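PHOX (Pseudomonas fluorescens, PDB 4A9V) acts as an alkaline phosphatase, a beta-propeller hydrolase whose iron-calcium cofactor catalyses phosphotransfer. Local coordinates at residues G65-P77 with N178-L190. Sequence-based numbering, arbitrary orientation.
Sequences GDNNDGMSLFEFP and NCANGKTPWGTYL. With LI (lithium ion), chain D; FEO (mu-oxo-diiron), chain S; EDO (1,2-ethanediol), chain O.
Phe74 presents its ring edge to Thr188, whose O lies in the ring plane 3.5 Å from CZ, while Lys183 CG and Tyr189 CB approach the same ring obliquely. The Tyr189 ring receives Ser72 OG at its edge, and the two aromatic side chains cross at about a right angle. Lys183, extended throughout, runs past Phe74, carrying NZ to Leu73 O at 2.7 Å; a bound ethanediol takes a second bond from the ammonium. Asn181 ND2 donates to Ser72 OG (2.9 Å) with the hydroxyl oxygen 8° out of the amide plane, and a water joins Asn181 OD1 to Met71 N. With an alanine at Asn181, Ser72 OG is likely to lose this donor and the water its link across from Met71 N. Gly70 N donates to Cys179 O (2.9 Å, 162°), and a CB on Gly70 would clash with Ala180 CA, 2.5 Å away. Asp69 chelates lithium through both carboxylate oxygens, OD1 also hydrogen-bonding Thr534 OG1, and Cys179 SG binds FE1 of the mu-oxo-diiron at 2.5 Å. The edge strands 68-76 and 178-183 of two sheets run near-parallel (11°) from the cofactor toward the propeller's surface, with Asn88 of strand 82-89 bonding Tyr189 OH and Cys179 O.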
loop_
_atom_site.group_PDB
_atom_site.type_symbol
_atom_site.label_atom_id
_atom_site.label_comp_id
_atom_site.label_asym_id
_atom_site.label_seq_id
_atom_site.Cartn_x
_atom_site.Cartn_y
_atom_site.Cartn_z
ATOM N N GLY A 65 13.374 -6.428 -6.199
ATOM C CA GLY A 65 12.300 -7.392 -6.034
ATOM C C GLY A 65 11.226 -7.235 -7.088
ATOM O O GLY A 65 11.316 -6.396 -7.992
ATOM N N ASP A 66 10.220 -8.098 -6.994
ATOM C CA ASP A 66 9.149 -8.162 -7.979
ATOM C C ASP A 66 7.983 -7.263 -7.559
ATOM O O ASP A 66 7.932 -6.753 -6.438
ATOM C CB ASP A 66 8.698 -9.620 -8.143
ATOM C CG ASP A 66 8.135 -9.927 -9.528
ATOM O OD1 ASP A 66 7.904 -8.981 -10.316
ATOM O OD2 ASP A 66 7.893 -11.127 -9.799
ATOM N N ASN A 67 7.071 -7.034 -8.494
ATOM C CA ASN A 67 5.825 -6.330 -8.245
ATOM C C ASN A 67 5.993 -5.132 -7.310
ATOM O O ASN A 67 5.318 -5.015 -6.287
ATOM C CB ASN A 67 4.735 -7.303 -7.795
ATOM C CG ASN A 67 4.284 -8.212 -8.927
ATOM O OD1 ASN A 67 4.556 -7.941 -10.097
ATOM N ND2 ASN A 67 3.591 -9.289 -8.592
ATOM N N ASN A 68 6.736 -4.139 -7.782
ATOM C CA ASN A 68 7.001 -2.970 -6.958
ATOM C C ASN A 68 5.741 -2.152 -6.727
ATOM O O ASN A 68 4.833 -2.123 -7.563
ATOM C CB ASN A 68 8.137 -2.107 -7.525
ATOM C CG ASN A 68 7.946 -1.733 -8.982
ATOM O OD1 ASN A 68 8.749 -2.151 -9.814
ATOM N ND2 ASN A 68 7.203 -0.656 -9.201
ATOM N N ASP A 69 5.607 -1.673 -5.495
ATOM C CA ASP A 69 4.345 -1.162 -4.996
ATOM C C ASP A 69 4.614 0.193 -4.308
ATOM O O ASP A 69 5.219 1.082 -4.905
ATOM C CB ASP A 69 3.700 -2.231 -4.094
ATOM C CG ASP A 69 2.191 -2.114 -4.006
ATOM O OD1 ASP A 69 1.668 -0.986 -4.134
ATOM O OD2 ASP A 69 1.537 -3.163 -3.766
ATOM N N GLY A 70 4.224 0.362 -3.051
ATOM C CA GLY A 70 4.443 1.646 -2.386
ATOM C C GLY A 70 5.921 1.980 -2.255
ATOM O O GLY A 70 6.761 1.088 -2.154
ATOM N N MET A 71 6.224 3.276 -2.213
ATOM C CA MET A 71 7.603 3.737 -2.155
ATOM C C MET A 71 7.670 5.162 -1.647
ATOM O O MET A 71 6.756 5.970 -1.842
ATOM C CB MET A 71 8.267 3.647 -3.527
ATOM C CG MET A 71 7.566 4.438 -4.607
ATOM S SD MET A 71 8.357 4.155 -6.209
ATOM C CE MET A 71 7.289 5.116 -7.266
ATOM N N SER A 72 8.802 5.478 -1.041
ATOM C CA SER A 72 9.106 6.839 -0.620
ATOM C C SER A 72 10.504 7.230 -1.080
ATOM O O SER A 72 11.419 6.397 -1.131
ATOM C CB SER A 72 9.042 6.964 0.906
ATOM O OG SER A 72 7.729 6.810 1.411
ATOM N N LEU A 73 10.681 8.533 -1.274
ATOM C CA LEU A 73 11.970 9.126 -1.572
ATOM C C LEU A 73 12.432 9.960 -0.373
ATOM O O LEU A 73 11.661 10.744 0.192
ATOM C CB LEU A 73 11.869 9.986 -2.839
ATOM C CG LEU A 73 13.161 10.663 -3.292
ATOM C CD1 LEU A 73 13.195 10.808 -4.803
ATOM C CD2 LEU A 73 13.358 12.020 -2.636
ATOM N N PHE A 74 13.699 9.780 -0.011
ATOM C CA PHE A 74 14.338 10.486 1.089
ATOM C C PHE A 74 15.452 11.359 0.534
ATOM O O PHE A 74 16.411 10.866 -0.047
ATOM C CB PHE A 74 14.936 9.481 2.082
ATOM C CG PHE A 74 13.906 8.642 2.788
ATOM C CD1 PHE A 74 13.365 7.517 2.184
ATOM C CD2 PHE A 74 13.459 8.993 4.053
ATOM C CE1 PHE A 74 12.387 6.773 2.821
ATOM C CE2 PHE A 74 12.477 8.253 4.693
ATOM C CZ PHE A 74 11.942 7.144 4.073
ATOM N N GLU A 75 15.334 12.663 0.734
ATOM C CA GLU A 75 16.413 13.626 0.478
ATOM C C GLU A 75 17.692 13.148 1.133
ATOM O O GLU A 75 17.659 12.757 2.288
ATOM C CB GLU A 75 16.045 14.979 1.091
ATOM C CG GLU A 75 14.931 15.710 0.366
ATOM C CD GLU A 75 14.308 16.807 1.208
ATOM O OE1 GLU A 75 14.949 17.865 1.374
ATOM O OE2 GLU A 75 13.174 16.614 1.695
ATOM N N PHE A 76 18.822 13.240 0.446
ATOM C CA PHE A 76 20.086 12.861 1.037
ATOM C C PHE A 76 20.703 14.072 1.735
ATOM O O PHE A 76 20.982 15.076 1.094
ATOM C CB PHE A 76 21.027 12.336 -0.050
ATOM C CG PHE A 76 22.124 11.465 0.475
ATOM C CD1 PHE A 76 23.220 12.024 1.105
ATOM C CD2 PHE A 76 22.025 10.086 0.409
ATOM C CE1 PHE A 76 24.201 11.226 1.659
ATOM C CE2 PHE A 76 23.012 9.278 0.948
ATOM C CZ PHE A 76 24.112 9.853 1.555
ATOM N N PRO A 77 20.830 14.031 3.070
ATOM C CA PRO A 77 21.338 15.213 3.765
ATOM C C PRO A 77 22.677 15.688 3.198
ATOM O O PRO A 77 23.588 14.891 3.005
ATOM C CB PRO A 77 21.478 14.727 5.214
ATOM C CG PRO A 77 20.450 13.649 5.336
ATOM C CD PRO A 77 20.482 12.951 4.006
ATOM N N ASN A 178 4.362 -6.913 1.024
ATOM C CA ASN A 178 4.535 -5.491 1.309
ATOM C C ASN A 178 3.811 -4.630 0.289
ATOM O O ASN A 178 4.182 -4.592 -0.883
ATOM C CB ASN A 178 6.012 -5.131 1.299
ATOM C CG ASN A 178 6.788 -5.943 2.285
ATOM O OD1 ASN A 178 7.017 -7.134 2.069
ATOM N ND2 ASN A 178 7.024 -5.360 3.453
ATOM N N CYS A 179 2.755 -3.973 0.751
ATOM C CA CYS A 179 1.815 -3.275 -0.099
ATOM C C CYS A 179 2.264 -1.824 -0.246
ATOM O O CYS A 179 3.064 -1.509 -1.125
ATOM C CB CYS A 179 0.416 -3.415 0.498
ATOM S SG CYS A 179 -0.869 -2.625 -0.466
ATOM N N ALA A 180 1.861 -0.952 0.666
ATOM C CA ALA A 180 2.296 0.434 0.562
ATOM C C ALA A 180 2.970 0.912 1.857
ATOM O O ALA A 180 3.585 0.106 2.580
ATOM C CB ALA A 180 1.144 1.331 0.099
ATOM N N ASN A 181 3.054 2.232 2.017
ATOM C CA ASN A 181 4.196 2.838 2.670
ATOM C C ASN A 181 3.808 3.986 3.588
ATOM O O ASN A 181 2.723 4.560 3.478
ATOM C CB ASN A 181 5.177 3.356 1.606
ATOM C CG ASN A 181 4.573 4.445 0.737
ATOM O OD1 ASN A 181 3.504 4.263 0.136
ATOM N ND2 ASN A 181 5.203 5.609 0.728
ATOM N N GLY A 182 4.785 4.404 4.393
ATOM C CA GLY A 182 4.785 5.703 5.043
ATOM C C GLY A 182 6.193 6.241 5.139
ATOM O O GLY A 182 7.161 5.491 5.065
ATOM N N LYS A 183 6.291 7.545 5.326
ATOM C CA LYS A 183 7.568 8.230 5.450
ATOM C C LYS A 183 7.504 9.064 6.716
ATOM O O LYS A 183 6.630 9.916 6.846
ATOM C CB LYS A 183 7.791 9.138 4.241
ATOM C CG LYS A 183 9.071 9.953 4.326
ATOM C CD LYS A 183 9.268 10.797 3.080
ATOM C CE LYS A 183 10.505 11.667 3.169
ATOM N NZ LYS A 183 10.608 12.549 1.970
ATOM N N THR A 184 8.413 8.812 7.653
ATOM C CA THR A 184 8.341 9.512 8.932
ATOM C C THR A 184 9.213 10.763 8.903
ATOM O O THR A 184 10.228 10.813 8.202
ATOM C CB THR A 184 8.774 8.630 10.115
ATOM O OG1 THR A 184 10.201 8.520 10.119
ATOM C CG2 THR A 184 8.121 7.262 10.063
ATOM N N PRO A 185 8.880 11.741 9.756
ATOM C CA PRO A 185 9.678 12.956 9.808
ATOM C C PRO A 185 10.975 12.770 10.586
ATOM O O PRO A 185 11.775 13.694 10.635
ATOM C CB PRO A 185 8.753 13.969 10.495
ATOM C CG PRO A 185 7.737 13.161 11.212
ATOM C CD PRO A 185 7.566 11.909 10.401
ATOM N N TRP A 186 11.209 11.577 11.136
ATOM C CA TRP A 186 12.505 11.260 11.738
ATOM C C TRP A 186 13.325 10.340 10.865
ATOM O O TRP A 186 14.282 9.722 11.332
ATOM C CB TRP A 186 12.338 10.682 13.149
ATOM C CG TRP A 186 11.383 9.519 13.251
ATOM C CD1 TRP A 186 11.695 8.163 13.242
ATOM C CD2 TRP A 186 9.932 9.584 13.445
ATOM N NE1 TRP A 186 10.557 7.407 13.359
ATOM C CE2 TRP A 186 9.464 8.204 13.494
ATOM C CE3 TRP A 186 9.013 10.610 13.580
ATOM C CZ2 TRP A 186 8.115 7.894 13.574
ATOM C CZ3 TRP A 186 7.664 10.285 13.691
ATOM C CH2 TRP A 186 7.228 8.960 13.699
ATOM N N GLY A 187 13.073 10.378 9.560
ATOM C CA GLY A 187 14.002 9.816 8.582
ATOM C C GLY A 187 13.918 8.312 8.418
ATOM O O GLY A 187 14.880 7.681 7.991
ATOM N N THR A 188 12.742 7.744 8.672
ATOM C CA THR A 188 12.547 6.321 8.484
ATOM C C THR A 188 11.367 6.011 7.565
ATOM O O THR A 188 10.550 6.877 7.232
ATOM C CB THR A 188 12.384 5.575 9.816
ATOM O OG1 THR A 188 11.168 5.989 10.444
ATOM C CG2 THR A 188 13.582 5.814 10.741
ATOM N N TYR A 189 11.354 4.764 7.110
ATOM C CA TYR A 189 10.383 4.268 6.154
ATOM C C TYR A 189 9.485 3.250 6.850
ATOM O O TYR A 189 9.976 2.391 7.590
ATOM C CB TYR A 189 11.130 3.579 5.008
ATOM C CG TYR A 189 10.243 3.041 3.910
ATOM C CD1 TYR A 189 9.539 3.906 3.097
ATOM C CD2 TYR A 189 10.178 1.679 3.630
ATOM C CE1 TYR A 189 8.753 3.438 2.062
ATOM C CE2 TYR A 189 9.393 1.198 2.590
ATOM C CZ TYR A 189 8.704 2.089 1.796
ATOM O OH TYR A 189 7.930 1.669 0.739
ATOM N N LEU A 190 8.181 3.335 6.603
ATOM C CA LEU A 190 7.246 2.316 7.061
ATOM C C LEU A 190 6.770 1.496 5.875
ATOM O O LEU A 190 6.369 2.048 4.843
ATOM C CB LEU A 190 6.042 2.965 7.754
ATOM C CG LEU A 190 6.359 3.909 8.920
ATOM C CD1 LEU A 190 5.079 4.449 9.542
ATOM C CD2 LEU A 190 7.240 3.254 9.975
HETATM LI LI LI D . -0.417 -2.146 -3.729
HETATM FE FE1 FEO S . -1.655 -4.402 -1.966
HETATM FE FE2 FEO S . -4.826 -3.286 -1.093
HETATM O O FEO S . -3.351 -3.502 -2.319
HETATM C C1 EDO O . 13.706 13.977 3.139
HETATM O O1 EDO O . 13.016 13.716 1.794
HETATM C C2 EDO O . 13.280 12.888 4.131
HETATM O O2 EDO O . 14.357 12.620 5.047
HETATM O O HOH W 1 4.230 5.296 -2.705
HETATM O O HOH W 2 -1.038 -3.381 -3.766
HETATM O O HOH W 3 -0.736 -0.581 -2.878
HETATM O O HOH W 4 -2.685 -5.932 -3.289
#